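Glutathione S-transferase (Natrialba magadii ATCC 43099, PDB 6GZF) probably acts as a xi-class glutathione transferase of the glutathionyl-hydroquinone reductase type. Local coordinates at residues 221-226 with 268-274; 51-56 with 160-164; 89-93 with 295-300; 195-199 with 208-212. All blocks are in the same frame, centred on the assembly; numbering follows the deposited sequence.

Contact 1 (221-226 with 268-274); sequences WDDVLA and FDNLWPY
One carboxylate oxygen holds the turn into a helix here. OD1 of Asp222 accepts from the backbone N of Asn270 (3.1 Å) and from the N of Leu271 (3.0 Å), two amides that converge just where helix 271-279 begins. Aspartate suits the place because a single acceptor oxygen can serve two adjacent NH groups; chi1 t brings it there, though the CA-to-CB bond points sideways. Asp222 OD2 accepts a hydrogen bond from water 1 (2.8 Å), whose oxygen accepts one from Asp269 N (2.9 Å). The backbones come closest at Asp222 and Asn270, CA to CA 5.5 Å. Leu225, the first residue to leave helical angles (phi/psi -83/16), points toward 268-274. With chi1 m and chi2 t, Leu225 CD1 lies over the face of the Tyr274 ring (chi1 t), 3.6 Å from the centroid in a CH-pi contact, and 3.7 Å from Leu271 CD2. The arrangement ties the C-terminal end of helix 204-224 to the start of helix 271-279 within the all-helical GST C-terminal domain; Trp221 packs on helix 177-192, and Tyr274 OH bonds Asp240 of helix 238-247.

Contact 2 (51-56 with 160-164); sequences PEAGRY and EFDEF
Two irregular loops meet at one end of the thioredoxin-like half of the GST fold: 51-56 runs into strand 56-60 of the mixed sheet, and 160-164 follows helix 150-159. No hydrogen bond crosses between them, so shape and apolar surface hold the pair together. Phe164, Pro51 and Phe161 bury the most area. The CA atoms are nearest at Pro51 with Phe161 (6.0 Å) and at Ala53 with Phe164 (6.2 Å), and Phe164 N bonds back to Phe161 O (3.2 Å), a tight turn that brings both rings, each with chi1 m, to the 51-56 loop. Pro51, at phi/psi -70/115 and with its ring puckered C-gamma endo, suits a place against both rings: it is rigid, apolar and has no amide proton to satisfy. Pro51 CB lies over the face of Phe161, 4.2 Å from the centroid in a CH-pi contact, and is 4.1 Å from Phe164 CE2. The face of Phe164 is covered by the backbone at Glu52 and Ala53, whose small methyl CB comes within 3.5 Å of Phe164 CD1. Tyr56, with chi1 m, brings CD2 to 3.9 Å from Phe161 CE2, while its hydroxyl bonds Gln50 O. Within 51-56 Arg55 NH1 forms a salt bridge with Glu52 OE1 (3.3 Å), and Arg55 also bridges to Asp139 on strand 136-139. At the edge of the Phe164 ring, Pro51 O sits 3.1 Å from its CE2.

Contact 3 (89-93 with 295-300); sequences DPYRA and EHYYTT
The loop 89-93, which follows strand 84-87 of the thioredoxin-like domain, lies against the last turn of helix 290-299, joining the two domains of the GST fold. It opens with an Asx turn: Asp89 OD1 accepts from Tyr91 N (2.9 Å). Beyond it, Tyr91 and Arg92 are extended, while 295-299 is helical. The backbones are nearest at Pro90 and His296, CA to CA 5.2 Å. Histidine suits its place: His296 ND1 (chi1 t, chi2 80°) donates to Pro90 O at 2.8 Å while the flat ring meets Trp97, a predicted glutathione-binding residue. Arg92, chi1 p and otherwise stretched, makes a cation-pi contact with Trp97. Glu295 (chi1 t, chi2 t) sets OE1 4.0 Å from Pro90 CG and OE2 4.0 Å from Tyr91 CB, but its salt bridge is to Lys103, which also pairs with Asp89. Tyr297, predicted to lower the pKa of the active-site cysteine, starts away from 89-93 and its OH bonds Tyr196 OH. Thr299 OG1 lies 3.5 Å from Tyr91 CD1. A weak hydrogen bond runs from Arg92 N to Thr300 OG1, at 3.4 Å.

Contact 4 (195-199 with 208-212); sequences VYRAG and DEAVA
Arg197 of helix 194-199 reaches across to helix 204-224, the next in the chain, with an almost fully extended side chain, chi1, chi2 and chi3 all t, and only chi4 (-107°) turns the guanidinium. Arg197 NH1 then lies 3.3 Å from Glu209 OE1, a salt bridge whose hydrogen bond is weak; Glu209 meets it with chi1 m and chi2 t. Arginine's length lets its charge span the gap to Glu209 at this partly exposed edge, and Arg197 NH2 comes within 3.5 Å of Ala210 CA. Further in, Ala198 and Ala210 point toward each other, CB to CB 3.9 Å; such small methyls permit their CA atoms to approach to 5.2 Å. Val211, chi1 t, adds its CG2 at 4.1 Å from Ala198 CB. Both segments are helical, their short axes 8.3 Å apart at closest approach and near antiparallel (signed crossing angle -148°). Tyr196, on helix 194-199 but turned from this interface, bonds Tyr254 and Tyr297. The result is a close alanine-lined helix pair, in the GST C-terminal domain, behind the predicted proton donor/acceptor Tyr196.

In the fold
Contacts 3 and 4 meet directly: Tyr297 OH lies 2.3 Å from Tyr196 OH, a probable hydrogen bond, although their centres are 21 Å apart. Together they bring to the predicted active site the proton donor/acceptor Tyr196 and Tyr297, one of two tyrosines predicted to lower the pKa of the nucleophile Cys64. Contact 3 spans the two domains, and contact 4 is nested inside the chain loop it closes. Contact 1 is nested there too and shares helix 204-224 with contact 4, their nearest atoms about 9 Å apart. Contact 2 stands apart from the annotated sites, its centre 39 Å from that of contact 4 on the opposite side of the chain's centre.

Contact 1 (221-226 with 268-274)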
loop_
_atom_site.group_PDB
_atom_site.type_symbol
_atom_site.label_atom_id
_atom_site.label_comp_id
_atom_site.label_asym_id
_atom_site.label_seq_id
_atom_site.Cartn_x
_atom_site.Cartn_y
_atom_site.Cartn_z
ATOM N N TRP A 221 -22.706 -2.694 2.599
ATOM C CA TRP A 221 -22.927 -2.788 4.037
ATOM C C TRP A 221 -22.777 -1.434 4.721
ATOM O O TRP A 221 -23.238 -1.247 5.844
ATOM C CB TRP A 221 -21.970 -3.805 4.662
ATOM C CG TRP A 221 -22.263 -5.216 4.252
ATOM C CD1 TRP A 221 -21.490 -6.020 3.466
ATOM C CD2 TRP A 221 -23.422 -5.985 4.595
ATOM N NE1 TRP A 221 -22.092 -7.244 3.304
ATOM C CE2 TRP A 221 -23.280 -7.249 3.986
ATOM C CE3 TRP A 221 -24.566 -5.729 5.358
ATOM C CZ2 TRP A 221 -24.236 -8.253 4.119
ATOM C CZ3 TRP A 221 -25.515 -6.727 5.489
ATOM C CH2 TRP A 221 -25.343 -7.973 4.871
ATOM N N ASP A 222 -22.133 -0.491 4.040
ATOM C CA ASP A 222 -22.006 0.861 4.567
ATOM C C ASP A 222 -23.355 1.568 4.520
ATOM O O ASP A 222 -23.710 2.308 5.438
ATOM C CB ASP A 222 -20.958 1.655 3.786
ATOM C CG ASP A 222 -20.705 3.028 4.382
ATOM O OD1 ASP A 222 -20.097 3.101 5.472
ATOM O OD2 ASP A 222 -21.114 4.032 3.762
ATOM N N ASP A 223 -24.106 1.333 3.448
ATOM C CA ASP A 223 -25.441 1.902 3.311
ATOM C C ASP A 223 -26.422 1.210 4.250
ATOM O O ASP A 223 -27.354 1.833 4.760
ATOM C CB ASP A 223 -25.931 1.794 1.866
ATOM C CG ASP A 223 -25.108 2.630 0.905
ATOM O OD1 ASP A 223 -24.419 3.565 1.367
ATOM O OD2 ASP A 223 -25.154 2.356 -0.312
ATOM N N VAL A 224 -26.206 -0.082 4.469
ATOM C CA VAL A 224 -27.061 -0.868 5.349
ATOM C C VAL A 224 -26.897 -0.414 6.798
ATOM O O VAL A 224 -27.870 -0.325 7.548
ATOM C CB VAL A 224 -26.747 -2.378 5.237
ATOM C CG1 VAL A 224 -27.505 -3.171 6.292
ATOM C CG2 VAL A 224 -27.080 -2.885 3.842
ATOM N N LEU A 225 -25.662 -0.100 7.175
ATOM C CA LEU A 225 -25.348 0.283 8.548
ATOM C C LEU A 225 -25.621 1.760 8.823
ATOM O O LEU A 225 -25.152 2.307 9.819
ATOM C CB LEU A 225 -23.888 -0.039 8.866
ATOM C CG LEU A 225 -23.553 -1.522 9.037
ATOM C CD1 LEU A 225 -22.082 -1.710 9.367
ATOM C CD2 LEU A 225 -24.431 -2.141 10.111
ATOM N N ALA A 226 -26.378 2.400 7.939
ATOM C CA ALA A 226 -26.716 3.806 8.111
ATOM C C ALA A 226 -27.979 3.967 8.949
ATOM O O ALA A 226 -28.194 5.011 9.568
ATOM C CB ALA A 226 -26.888 4.478 6.758
ATOM N N PHE A 268 -15.176 5.749 5.246
ATOM C CA PHE A 268 -16.587 5.391 5.128
ATOM C C PHE A 268 -17.416 6.097 6.196
ATOM O O PHE A 268 -17.004 6.194 7.353
ATOM C CB PHE A 268 -16.775 3.875 5.229
ATOM C CG PHE A 268 -16.429 3.134 3.969
ATOM C CD1 PHE A 268 -17.370 2.975 2.965
ATOM C CD2 PHE A 268 -15.167 2.589 3.789
ATOM C CE1 PHE A 268 -17.061 2.293 1.804
ATOM C CE2 PHE A 268 -14.852 1.906 2.628
ATOM C CZ PHE A 268 -15.800 1.757 1.636
ATOM N N ASP A 269 -18.587 6.586 5.799
ATOM C CA ASP A 269 -19.456 7.340 6.695
ATOM C C ASP A 269 -19.949 6.516 7.881
ATOM O O ASP A 269 -20.095 7.037 8.987
ATOM C CB ASP A 269 -20.662 7.892 5.929
ATOM C CG ASP A 269 -20.271 8.906 4.873
ATOM O OD1 ASP A 269 -19.270 9.625 5.075
ATOM O OD2 ASP A 269 -20.969 8.987 3.839
ATOM N N ASN A 270 -20.203 5.233 7.651
ATOM C CA ASN A 270 -20.871 4.411 8.652
ATOM C C ASN A 270 -20.046 3.227 9.156
ATOM O O ASN A 270 -20.234 2.783 10.287
ATOM C CB ASN A 270 -22.203 3.906 8.094
ATOM C CG ASN A 270 -23.098 5.035 7.617
ATOM O OD1 ASN A 270 -23.658 4.978 6.522
ATOM N ND2 ASN A 270 -23.233 6.070 8.436
ATOM N N LEU A 271 -19.140 2.718 8.328
ATOM C CA LEU A 271 -18.326 1.567 8.713
ATOM C C LEU A 271 -17.291 1.924 9.776
ATOM O O LEU A 271 -16.986 1.115 10.653
ATOM C CB LEU A 271 -17.627 0.969 7.490
ATOM C CG LEU A 271 -18.511 0.256 6.467
ATOM C CD1 LEU A 271 -17.688 -0.192 5.269
ATOM C CD2 LEU A 271 -19.219 -0.929 7.106
ATOM N N TRP A 272 -16.751 3.134 9.691
ATOM C CA TRP A 272 -15.739 3.590 10.642
ATOM C C TRP A 272 -16.295 3.838 12.052
ATOM O O TRP A 272 -15.669 3.434 13.030
ATOM C CB TRP A 272 -15.045 4.850 10.110
ATOM C CG TRP A 272 -14.065 5.490 11.064
ATOM C CD1 TRP A 272 -13.983 6.817 11.376
ATOM C CD2 TRP A 272 -13.028 4.839 11.817
ATOM N NE1 TRP A 272 -12.967 7.033 12.273
ATOM C CE2 TRP A 272 -12.366 5.837 12.561
ATOM C CE3 TRP A 272 -12.596 3.513 11.935
ATOM C CZ2 TRP A 272 -11.300 5.551 13.412
ATOM C CZ3 TRP A 272 -11.537 3.232 12.782
ATOM C CH2 TRP A 272 -10.901 4.247 13.508
ATOM N N PRO A 273 -17.462 4.506 12.174
ATOM C CA PRO A 273 -18.027 4.579 13.527
ATOM C C PRO A 273 -18.481 3.207 14.018
ATOM O O PRO A 273 -18.475 2.940 15.219
ATOM C CB PRO A 273 -19.222 5.525 13.365
ATOM C CG PRO A 273 -18.951 6.283 12.109
ATOM C CD PRO A 273 -18.231 5.327 11.220
ATOM N N TYR A 274 -18.875 2.352 13.079
ATOM C CA TYR A 274 -19.256 0.978 13.378
ATOM C C TYR A 274 -18.076 0.207 13.959
ATOM O O TYR A 274 -18.221 -0.521 14.941
ATOM C CB TYR A 274 -19.777 0.297 12.108
ATOM C CG TYR A 274 -19.990 -1.196 12.207
ATOM C CD1 TYR A 274 -21.123 -1.719 12.816
ATOM C CD2 TYR A 274 -19.072 -2.084 11.658
ATOM C CE1 TYR A 274 -21.326 -3.084 12.894
ATOM C CE2 TYR A 274 -19.268 -3.448 11.731
ATOM C CZ TYR A 274 -20.395 -3.943 12.349
ATOM O OH TYR A 274 -20.589 -5.303 12.424
HETATM O O HOH W 1 -19.685 6.351 3.114
#

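Contact 2 (51-56 with 160-164)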
loop_
_atom_site.group_PDB
_atom_site.type_symbol
_atom_site.label_atom_id
_atom_site.label_comp_id
_atom_site.label_asym_id
_atom_site.label_seq_id
_atom_site.Cartn_x
_atom_site.Cartn_y
_atom_site.Cartn_z
ATOM N N PRO A 51 -19.293 -30.270 26.462
ATOM C CA PRO A 51 -18.693 -29.067 27.050
ATOM C C PRO A 51 -18.348 -29.233 28.528
ATOM O O PRO A 51 -19.241 -29.412 29.358
ATOM C CB PRO A 51 -19.781 -28.005 26.860
ATOM C CG PRO A 51 -21.051 -28.776 26.780
ATOM C CD PRO A 51 -20.702 -30.058 26.087
ATOM N N GLU A 52 -17.058 -29.181 28.847
ATOM C CA GLU A 52 -16.609 -29.222 30.235
ATOM C C GLU A 52 -15.942 -27.906 30.625
ATOM O O GLU A 52 -15.727 -27.034 29.784
ATOM C CB GLU A 52 -15.652 -30.394 30.464
ATOM C CG GLU A 52 -16.297 -31.762 30.305
ATOM C CD GLU A 52 -15.358 -32.893 30.675
ATOM O OE1 GLU A 52 -15.474 -33.986 30.081
ATOM O OE2 GLU A 52 -14.505 -32.690 31.563
ATOM N N ALA A 53 -15.608 -27.773 31.905
ATOM C CA ALA A 53 -15.128 -26.504 32.442
ATOM C C ALA A 53 -13.625 -26.300 32.270
ATOM O O ALA A 53 -13.169 -25.173 32.116
ATOM C CB ALA A 53 -15.501 -26.390 33.911
ATOM N N GLY A 54 -12.852 -27.379 32.311
ATOM C CA GLY A 54 -11.410 -27.265 32.174
ATOM C C GLY A 54 -10.833 -28.343 31.283
ATOM O O GLY A 54 -9.972 -29.117 31.702
ATOM N N ARG A 55 -11.304 -28.383 30.042
ATOM C CA ARG A 55 -10.980 -29.479 29.142
ATOM C C ARG A 55 -10.377 -29.019 27.817
ATOM O O ARG A 55 -9.334 -29.517 27.397
ATOM C CB ARG A 55 -12.234 -30.310 28.872
ATOM C CG ARG A 55 -12.001 -31.493 27.961
ATOM C CD ARG A 55 -13.290 -32.244 27.688
ATOM N NE ARG A 55 -13.086 -33.333 26.738
ATOM C CZ ARG A 55 -14.045 -34.158 26.331
ATOM N NH1 ARG A 55 -15.280 -34.020 26.793
ATOM N NH2 ARG A 55 -13.769 -35.121 25.463
ATOM N N TYR A 56 -11.036 -28.068 27.161
ATOM C CA TYR A 56 -10.654 -27.674 25.809
ATOM C C TYR A 56 -9.650 -26.524 25.785
ATOM O O TYR A 56 -9.790 -25.544 26.516
ATOM C CB TYR A 56 -11.900 -27.304 25.003
ATOM C CG TYR A 56 -12.922 -28.418 24.939
ATOM C CD1 TYR A 56 -12.797 -29.448 24.014
ATOM C CD2 TYR A 56 -14.006 -28.445 25.806
ATOM C CE1 TYR A 56 -13.726 -30.471 23.953
ATOM C CE2 TYR A 56 -14.940 -29.464 25.752
ATOM C CZ TYR A 56 -14.795 -30.474 24.823
ATOM O OH TYR A 56 -15.720 -31.492 24.763
ATOM N N GLU A 160 -22.908 -23.493 22.912
ATOM C CA GLU A 160 -22.735 -24.790 23.563
ATOM C C GLU A 160 -22.100 -24.728 24.955
ATOM O O GLU A 160 -22.158 -25.704 25.705
ATOM C CB GLU A 160 -21.902 -25.711 22.669
ATOM C CG GLU A 160 -22.428 -25.843 21.245
ATOM C CD GLU A 160 -23.835 -26.408 21.189
ATOM O OE1 GLU A 160 -24.016 -27.593 21.539
ATOM O OE2 GLU A 160 -24.762 -25.666 20.795
ATOM N N PHE A 161 -21.501 -23.594 25.304
ATOM C CA PHE A 161 -20.816 -23.464 26.592
ATOM C C PHE A 161 -21.557 -22.559 27.575
ATOM O O PHE A 161 -20.931 -21.835 28.350
ATOM C CB PHE A 161 -19.394 -22.932 26.386
ATOM C CG PHE A 161 -18.447 -23.934 25.785
ATOM C CD1 PHE A 161 -18.327 -24.055 24.410
ATOM C CD2 PHE A 161 -17.672 -24.747 26.594
ATOM C CE1 PHE A 161 -17.453 -24.973 23.853
ATOM C CE2 PHE A 161 -16.797 -25.666 26.045
ATOM C CZ PHE A 161 -16.688 -25.779 24.672
ATOM N N ASP A 162 -22.886 -22.605 27.550
ATOM C CA ASP A 162 -23.702 -21.725 28.386
ATOM C C ASP A 162 -23.550 -22.001 29.880
ATOM O O ASP A 162 -23.778 -21.116 30.706
ATOM C CB ASP A 162 -25.178 -21.840 27.996
ATOM C CG ASP A 162 -25.551 -20.925 26.846
ATOM O OD1 ASP A 162 -24.921 -19.856 26.706
ATOM O OD2 ASP A 162 -26.476 -21.273 26.082
ATOM N N GLU A 163 -23.168 -23.225 30.222
ATOM C CA GLU A 163 -23.053 -23.627 31.619
ATOM C C GLU A 163 -21.838 -22.995 32.294
ATOM O O GLU A 163 -21.804 -22.838 33.515
ATOM C CB GLU A 163 -22.983 -25.155 31.722
ATOM C CG GLU A 163 -22.968 -25.698 33.142
ATOM C CD GLU A 163 -23.190 -27.197 33.196
ATOM O OE1 GLU A 163 -23.897 -27.727 32.312
ATOM O OE2 GLU A 163 -22.657 -27.847 34.119
ATOM N N PHE A 164 -20.848 -22.613 31.494
ATOM C CA PHE A 164 -19.571 -22.164 32.036
ATOM C C PHE A 164 -19.235 -20.724 31.655
ATOM O O PHE A 164 -18.215 -20.184 32.081
ATOM C CB PHE A 164 -18.459 -23.103 31.572
ATOM C CG PHE A 164 -18.806 -24.557 31.716
ATOM C CD1 PHE A 164 -18.693 -25.191 32.940
ATOM C CD2 PHE A 164 -19.258 -25.286 30.627
ATOM C CE1 PHE A 164 -19.015 -26.527 33.077
ATOM C CE2 PHE A 164 -19.583 -26.622 30.758
ATOM C CZ PHE A 164 -19.461 -27.243 31.985
#

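Contact 3 (89-93 with 295-300)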
loop_
_atom_site.group_PDB
_atom_site.type_symbol
_atom_site.label_atom_id
_atom_site.label_comp_id
_atom_site.label_asym_id
_atom_site.label_seq_id
_atom_site.Cartn_x
_atom_site.Cartn_y
_atom_site.Cartn_z
ATOM N N ASP A 89 3.879 -17.500 17.985
ATOM C CA ASP A 89 4.726 -16.420 17.487
ATOM C C ASP A 89 4.115 -15.790 16.235
ATOM O O ASP A 89 3.840 -16.488 15.260
ATOM C CB ASP A 89 6.132 -16.961 17.193
ATOM C CG ASP A 89 7.171 -15.866 16.996
ATOM O OD1 ASP A 89 6.803 -14.704 16.731
ATOM O OD2 ASP A 89 8.376 -16.177 17.098
ATOM N N PRO A 90 3.887 -14.465 16.266
ATOM C CA PRO A 90 3.391 -13.731 15.097
ATOM C C PRO A 90 4.323 -13.852 13.894
ATOM O O PRO A 90 3.860 -13.778 12.757
ATOM C CB PRO A 90 3.316 -12.280 15.593
ATOM C CG PRO A 90 4.184 -12.237 16.810
ATOM C CD PRO A 90 4.031 -13.584 17.436
ATOM N N TYR A 91 5.617 -14.034 14.143
ATOM C CA TYR A 91 6.562 -14.287 13.063
ATOM C C TYR A 91 6.689 -15.785 12.823
ATOM O O TYR A 91 6.778 -16.568 13.768
ATOM C CB TYR A 91 7.936 -13.684 13.371
ATOM C CG TYR A 91 8.967 -13.962 12.294
ATOM C CD1 TYR A 91 9.099 -13.116 11.201
ATOM C CD2 TYR A 91 9.805 -15.068 12.371
ATOM C CE1 TYR A 91 10.034 -13.367 10.211
ATOM C CE2 TYR A 91 10.741 -15.326 11.386
ATOM C CZ TYR A 91 10.852 -14.472 10.310
ATOM O OH TYR A 91 11.784 -14.726 9.330
ATOM N N ARG A 92 6.700 -16.177 11.555
ATOM C CA ARG A 92 6.861 -17.579 11.194
ATOM C C ARG A 92 7.640 -17.720 9.892
ATOM O O ARG A 92 7.661 -16.806 9.067
ATOM C CB ARG A 92 5.500 -18.261 11.067
ATOM C CG ARG A 92 4.613 -17.680 9.983
ATOM C CD ARG A 92 3.568 -18.688 9.548
ATOM N NE ARG A 92 2.503 -18.079 8.760
ATOM C CZ ARG A 92 1.369 -18.696 8.448
ATOM N NH1 ARG A 92 1.157 -19.938 8.861
ATOM N NH2 ARG A 92 0.447 -18.073 7.727
ATOM N N ALA A 93 8.280 -18.870 9.714
ATOM C CA ALA A 93 9.062 -19.124 8.512
ATOM C C ALA A 93 8.930 -20.574 8.054
ATOM O O ALA A 93 7.823 -21.091 7.907
ATOM C CB ALA A 93 10.524 -18.773 8.747
ATOM N N GLU A 295 3.477 -6.878 12.511
ATOM C CA GLU A 295 4.724 -7.630 12.429
ATOM C C GLU A 295 4.573 -8.857 11.538
ATOM O O GLU A 295 5.472 -9.190 10.764
ATOM C CB GLU A 295 5.197 -8.056 13.822
ATOM C CG GLU A 295 6.543 -8.771 13.813
ATOM C CD GLU A 295 6.937 -9.314 15.171
ATOM O OE1 GLU A 295 6.307 -8.923 16.175
ATOM O OE2 GLU A 295 7.880 -10.133 15.230
ATOM N N HIS A 296 3.435 -9.528 11.653
ATOM C CA HIS A 296 3.184 -10.730 10.869
ATOM C C HIS A 296 3.082 -10.421 9.381
ATOM O O HIS A 296 3.865 -10.919 8.581
ATOM C CB HIS A 296 1.907 -11.424 11.344
ATOM C CG HIS A 296 1.504 -12.594 10.501
ATOM N ND1 HIS A 296 2.077 -13.841 10.628
ATOM C CD2 HIS A 296 0.576 -12.705 9.518
ATOM C CE1 HIS A 296 1.524 -14.668 9.761
ATOM N NE2 HIS A 296 0.610 -14.006 9.074
ATOM N N TYR A 297 2.121 -9.587 9.009
ATOM C CA TYR A 297 1.825 -9.370 7.599
ATOM C C TYR A 297 2.958 -8.697 6.827
ATOM O O TYR A 297 3.110 -8.925 5.629
ATOM C CB TYR A 297 0.544 -8.552 7.460
ATOM C CG TYR A 297 -0.700 -9.354 7.756
ATOM C CD1 TYR A 297 -1.106 -9.580 9.064
ATOM C CD2 TYR A 297 -1.460 -9.897 6.730
ATOM C CE1 TYR A 297 -2.238 -10.319 9.340
ATOM C CE2 TYR A 297 -2.593 -10.637 6.997
ATOM C CZ TYR A 297 -2.978 -10.845 8.304
ATOM O OH TYR A 297 -4.106 -11.582 8.576
ATOM N N TYR A 298 3.761 -7.886 7.506
ATOM C CA TYR A 298 4.807 -7.135 6.817
ATOM C C TYR A 298 6.163 -7.846 6.775
ATOM O O TYR A 298 7.017 -7.488 5.966
ATOM C CB TYR A 298 4.974 -5.751 7.452
ATOM C CG TYR A 298 3.892 -4.765 7.058
ATOM C CD1 TYR A 298 3.892 -4.173 5.801
ATOM C CD2 TYR A 298 2.878 -4.421 7.944
ATOM C CE1 TYR A 298 2.908 -3.273 5.434
ATOM C CE2 TYR A 298 1.891 -3.522 7.585
ATOM C CZ TYR A 298 1.911 -2.950 6.330
ATOM O OH TYR A 298 0.930 -2.055 5.968
ATOM N N THR A 299 6.366 -8.848 7.627
ATOM C CA THR A 299 7.663 -9.528 7.683
ATOM C C THR A 299 7.600 -11.035 7.416
ATOM O O THR A 299 8.638 -11.692 7.343
ATOM C CB THR A 299 8.348 -9.321 9.052
ATOM O OG1 THR A 299 7.706 -10.132 10.043
ATOM C CG2 THR A 299 8.296 -7.860 9.472
ATOM N N THR A 300 6.397 -11.581 7.266
ATOM C CA THR A 300 6.233 -13.022 7.073
ATOM C C THR A 300 5.958 -13.330 5.595
ATOM O O THR A 300 6.087 -14.471 5.148
ATOM C CB THR A 300 5.106 -13.573 8.011
ATOM O OG1 THR A 300 5.666 -13.878 9.294
ATOM C CG2 THR A 300 4.425 -14.823 7.468
#

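Contact 4 (195-199 with 208-212)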
loop_
_atom_site.group_PDB
_atom_site.type_symbol
_atom_site.label_atom_id
_atom_site.label_comp_id
_atom_site.label_asym_id
_atom_site.label_seq_id
_atom_site.Cartn_x
_atom_site.Cartn_y
_atom_site.Cartn_z
ATOM N N VAL A 195 -9.658 -9.843 0.570
ATOM C CA VAL A 195 -8.428 -9.087 0.781
ATOM C C VAL A 195 -7.184 -9.936 0.517
ATOM O O VAL A 195 -6.184 -9.435 0.003
ATOM C CB VAL A 195 -8.360 -8.509 2.211
ATOM C CG1 VAL A 195 -9.270 -7.300 2.337
ATOM C CG2 VAL A 195 -8.731 -9.569 3.239
ATOM N N TYR A 196 -7.252 -11.218 0.862
ATOM C CA TYR A 196 -6.135 -12.129 0.639
ATOM C C TYR A 196 -6.044 -12.536 -0.826
ATOM O O TYR A 196 -4.956 -12.785 -1.345
ATOM C CB TYR A 196 -6.264 -13.370 1.525
ATOM C CG TYR A 196 -6.125 -13.077 3.001
ATOM C CD1 TYR A 196 -7.224 -12.702 3.761
ATOM C CD2 TYR A 196 -4.891 -13.169 3.632
ATOM C CE1 TYR A 196 -7.099 -12.430 5.109
ATOM C CE2 TYR A 196 -4.756 -12.898 4.980
ATOM C CZ TYR A 196 -5.863 -12.529 5.713
ATOM O OH TYR A 196 -5.730 -12.259 7.054
ATOM N N ARG A 197 -7.195 -12.602 -1.487
ATOM C CA ARG A 197 -7.239 -12.899 -2.913
ATOM C C ARG A 197 -6.600 -11.759 -3.694
ATOM O O ARG A 197 -5.907 -11.980 -4.685
ATOM C CB ARG A 197 -8.680 -13.130 -3.372
ATOM C CG ARG A 197 -8.841 -13.352 -4.868
ATOM C CD ARG A 197 -10.169 -14.021 -5.183
ATOM N NE ARG A 197 -10.465 -14.023 -6.613
ATOM C CZ ARG A 197 -11.382 -13.248 -7.187
ATOM N NH1 ARG A 197 -11.586 -13.316 -8.496
ATOM N NH2 ARG A 197 -12.098 -12.410 -6.450
ATOM N N ALA A 198 -6.829 -10.536 -3.226
ATOM C CA ALA A 198 -6.238 -9.356 -3.839
ATOM C C ALA A 198 -4.752 -9.255 -3.510
ATOM O O ALA A 198 -3.946 -8.858 -4.351
ATOM C CB ALA A 198 -6.968 -8.102 -3.384
ATOM N N GLY A 199 -4.396 -9.623 -2.283
ATOM C CA GLY A 199 -3.028 -9.505 -1.811
ATOM C C GLY A 199 -2.064 -10.505 -2.419
ATOM O O GLY A 199 -0.949 -10.147 -2.801
ATOM N N ASP A 208 -8.079 -7.399 -10.030
ATOM C CA ASP A 208 -9.103 -6.422 -10.383
ATOM C C ASP A 208 -10.478 -6.824 -9.858
ATOM O O ASP A 208 -11.200 -6.001 -9.298
ATOM C CB ASP A 208 -9.159 -6.236 -11.902
ATOM C CG ASP A 208 -7.889 -5.622 -12.461
ATOM O OD1 ASP A 208 -7.185 -4.920 -11.706
ATOM O OD2 ASP A 208 -7.596 -5.843 -13.656
ATOM N N GLU A 209 -10.831 -8.092 -10.040
ATOM C CA GLU A 209 -12.109 -8.608 -9.561
ATOM C C GLU A 209 -12.169 -8.619 -8.038
ATOM O O GLU A 209 -13.184 -8.251 -7.445
ATOM C CB GLU A 209 -12.356 -10.017 -10.099
ATOM C CG GLU A 209 -12.595 -10.083 -11.596
ATOM C CD GLU A 209 -12.681 -11.508 -12.106
ATOM O OE1 GLU A 209 -13.089 -12.395 -11.324
ATOM O OE2 GLU A 209 -12.339 -11.746 -13.284
ATOM N N ALA A 210 -11.074 -9.044 -7.414
ATOM C CA ALA A 210 -11.002 -9.137 -5.960
ATOM C C ALA A 210 -11.163 -7.771 -5.305
ATOM O O ALA A 210 -11.769 -7.652 -4.242
ATOM C CB ALA A 210 -9.687 -9.774 -5.537
ATOM N N VAL A 211 -10.624 -6.740 -5.948
ATOM C CA VAL A 211 -10.725 -5.378 -5.437
ATOM C C VAL A 211 -12.103 -4.785 -5.721
ATOM O O VAL A 211 -12.706 -4.149 -4.854
ATOM C CB VAL A 211 -9.637 -4.471 -6.044
ATOM C CG1 VAL A 211 -9.874 -3.017 -5.663
ATOM C CG2 VAL A 211 -8.264 -4.923 -5.589
ATOM N N ALA A 212 -12.598 -5.005 -6.936
ATOM C CA ALA A 212 -13.904 -4.495 -7.341
ATOM C C ALA A 212 -15.018 -5.061 -6.466
ATOM O O ALA A 212 -15.875 -4.321 -5.983
ATOM C CB ALA A 212 -14.167 -4.816 -8.803
#